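Local structure of type I modular polyketide synthase (Streptomyces albus subsp. albus, 6IYT) at residues 46-51 against 85-90. The protein probably transfers an ethylmalonyl extender unit from its coenzyme A thioester for chain extension in salinomycin biosynthesis. Sequence-based numbering, arbitrary orientation.
Sequences IVSAKS and RAAFEH
Ala49 and His90 meet where strand 43-49 ends and strand 90-96 begins, a worked example of a backbone pair supplemented by side-chain contacts. Ala49 N gives its proton to His90 O at 2.8 Å, and His90 N returns one to Ala49 O at 2.9 Å, the two bonds of an antiparallel hydrogen-bonded pair. Glu89 and His90 both face Ala49, which makes a classic beta bulge.

Next to this pair, the buried Ser48 uses its side chain to hold the irregular chain that leads into the bulge. With chi1 at 67°, OG sits between its own backbone N and carbonyl carbon, from where it accepts the proton of Phe88 N at 2.9 Å with a moderately bent N-H...O angle of 152°. A water next to this bond donates to both Ser48 O and Ala86 O, tying the irregular chain before the bulge to the strand.

The Phe88 ring is covered on both faces. Ala86 CB lies over one, offset toward the rim; across the other runs the extended chain of Lys50, whose CE stands over the centre, 4.1 Å from the ring centroid, in a CH-pi contact. Its NZ is farther out, so any cation-pi attraction is weak at most. Tyr464 meets Phe88 edge-to-face.

His90, by contrast, lays one imidazole face against backbone: Ser51 C, offset toward the rim, is 3.6 Å from His90 CG, while Ser51 OG, at the N-cap, bonds Gly54 N of helix 52-67. A second water donates to Lys50 O and Glu89 OE1, bridging the loop after strand 43-49 to the Glu89 carboxylate. The bulge thus opens the central strand of a three-stranded antiparallel sheet, probably part of the linker subdomain that accompanies the acyltransferase in modular synthases.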
# COMPACT_ATOMS: atom_id res chain seq x y z
N ILE A 46 -7.63 -22.67 -4.03
CA ILE A 46 -6.25 -22.58 -4.46
C ILE A 46 -5.80 -23.93 -5.01
O ILE A 46 -6.33 -24.94 -4.61
CB ILE A 46 -5.29 -22.10 -3.35
CG1 ILE A 46 -5.09 -23.16 -2.30
CG2 ILE A 46 -5.82 -20.81 -2.72
CD1 ILE A 46 -4.06 -22.77 -1.28
N VAL A 47 -5.09 -23.89 -6.12
CA VAL A 47 -4.62 -25.12 -6.81
C VAL A 47 -3.15 -24.96 -7.18
O VAL A 47 -2.73 -23.87 -7.60
CB VAL A 47 -5.44 -25.35 -8.12
CG1 VAL A 47 -5.27 -26.76 -8.64
CG2 VAL A 47 -6.90 -25.06 -7.87
N SER A 48 -2.37 -26.04 -7.12
CA SER A 48 -0.99 -25.97 -7.53
C SER A 48 -0.49 -27.31 -8.02
O SER A 48 -1.06 -28.37 -7.70
CB SER A 48 -0.09 -25.47 -6.39
OG SER A 48 -0.02 -26.40 -5.33
N ALA A 49 0.53 -27.24 -8.85
CA ALA A 49 1.11 -28.45 -9.48
C ALA A 49 2.53 -28.12 -9.92
O ALA A 49 3.02 -27.03 -9.67
CB ALA A 49 0.28 -28.87 -10.67
N LYS A 50 3.23 -29.10 -10.52
CA LYS A 50 4.67 -28.95 -10.77
C LYS A 50 4.98 -28.48 -12.18
O LYS A 50 6.13 -28.16 -12.48
CB LYS A 50 5.39 -30.27 -10.51
CG LYS A 50 5.20 -30.77 -9.11
CD LYS A 50 5.97 -32.05 -8.91
CE LYS A 50 5.49 -32.81 -7.70
NZ LYS A 50 6.57 -33.75 -7.27
N SER A 51 3.97 -28.38 -13.01
CA SER A 51 4.15 -27.86 -14.38
C SER A 51 2.87 -27.19 -14.85
O SER A 51 1.80 -27.40 -14.28
CB SER A 51 4.53 -29.00 -15.35
OG SER A 51 3.37 -29.74 -15.73
N ARG A 85 -3.44 -29.64 0.81
CA ARG A 85 -2.59 -29.75 -0.36
C ARG A 85 -1.26 -29.09 -0.08
O ARG A 85 -1.21 -28.00 0.48
CB ARG A 85 -3.26 -29.10 -1.58
CG ARG A 85 -4.46 -29.86 -2.13
CD ARG A 85 -4.04 -31.17 -2.79
NE ARG A 85 -4.89 -31.45 -3.94
CZ ARG A 85 -5.69 -32.51 -4.05
NH1 ARG A 85 -6.51 -32.60 -5.09
NH2 ARG A 85 -5.69 -33.46 -3.10
N ALA A 86 -0.17 -29.72 -0.52
CA ALA A 86 1.10 -29.02 -0.75
C ALA A 86 0.94 -27.88 -1.75
O ALA A 86 0.31 -28.04 -2.80
CB ALA A 86 2.17 -30.00 -1.23
N ALA A 87 1.67 -26.79 -1.52
CA ALA A 87 1.84 -25.75 -2.53
C ALA A 87 3.07 -26.04 -3.41
O ALA A 87 4.19 -25.65 -3.08
CB ALA A 87 1.97 -24.39 -1.88
N PHE A 88 2.81 -26.54 -4.62
CA PHE A 88 3.84 -26.69 -5.63
C PHE A 88 4.02 -25.39 -6.45
O PHE A 88 3.35 -24.37 -6.19
CB PHE A 88 3.48 -27.85 -6.54
CG PHE A 88 3.41 -29.17 -5.83
CD1 PHE A 88 4.45 -29.60 -5.03
CD2 PHE A 88 2.29 -29.99 -5.96
CE1 PHE A 88 4.34 -30.78 -4.29
CE2 PHE A 88 2.22 -31.20 -5.29
CZ PHE A 88 3.24 -31.59 -4.45
N GLU A 89 4.92 -25.44 -7.43
CA GLU A 89 5.46 -24.24 -8.09
C GLU A 89 4.45 -23.47 -8.96
O GLU A 89 4.46 -22.22 -8.99
CB GLU A 89 6.71 -24.63 -8.92
CG GLU A 89 7.38 -23.50 -9.70
CD GLU A 89 8.66 -23.93 -10.45
OE1 GLU A 89 8.80 -25.12 -10.79
OE2 GLU A 89 9.49 -23.06 -10.78
N HIS A 90 3.63 -24.18 -9.74
CA HIS A 90 2.68 -23.55 -10.65
C HIS A 90 1.34 -23.45 -9.94
O HIS A 90 0.79 -24.48 -9.45
CB HIS A 90 2.52 -24.39 -11.93
CG HIS A 90 3.74 -24.41 -12.79
ND1 HIS A 90 3.80 -23.75 -14.00
CD2 HIS A 90 4.99 -24.88 -12.56
CE1 HIS A 90 5.02 -23.88 -14.51
NE2 HIS A 90 5.76 -24.55 -13.66
O HOH W 1 -1.17 -29.34 -4.88
O HOH W 2 7.88 -27.65 -10.38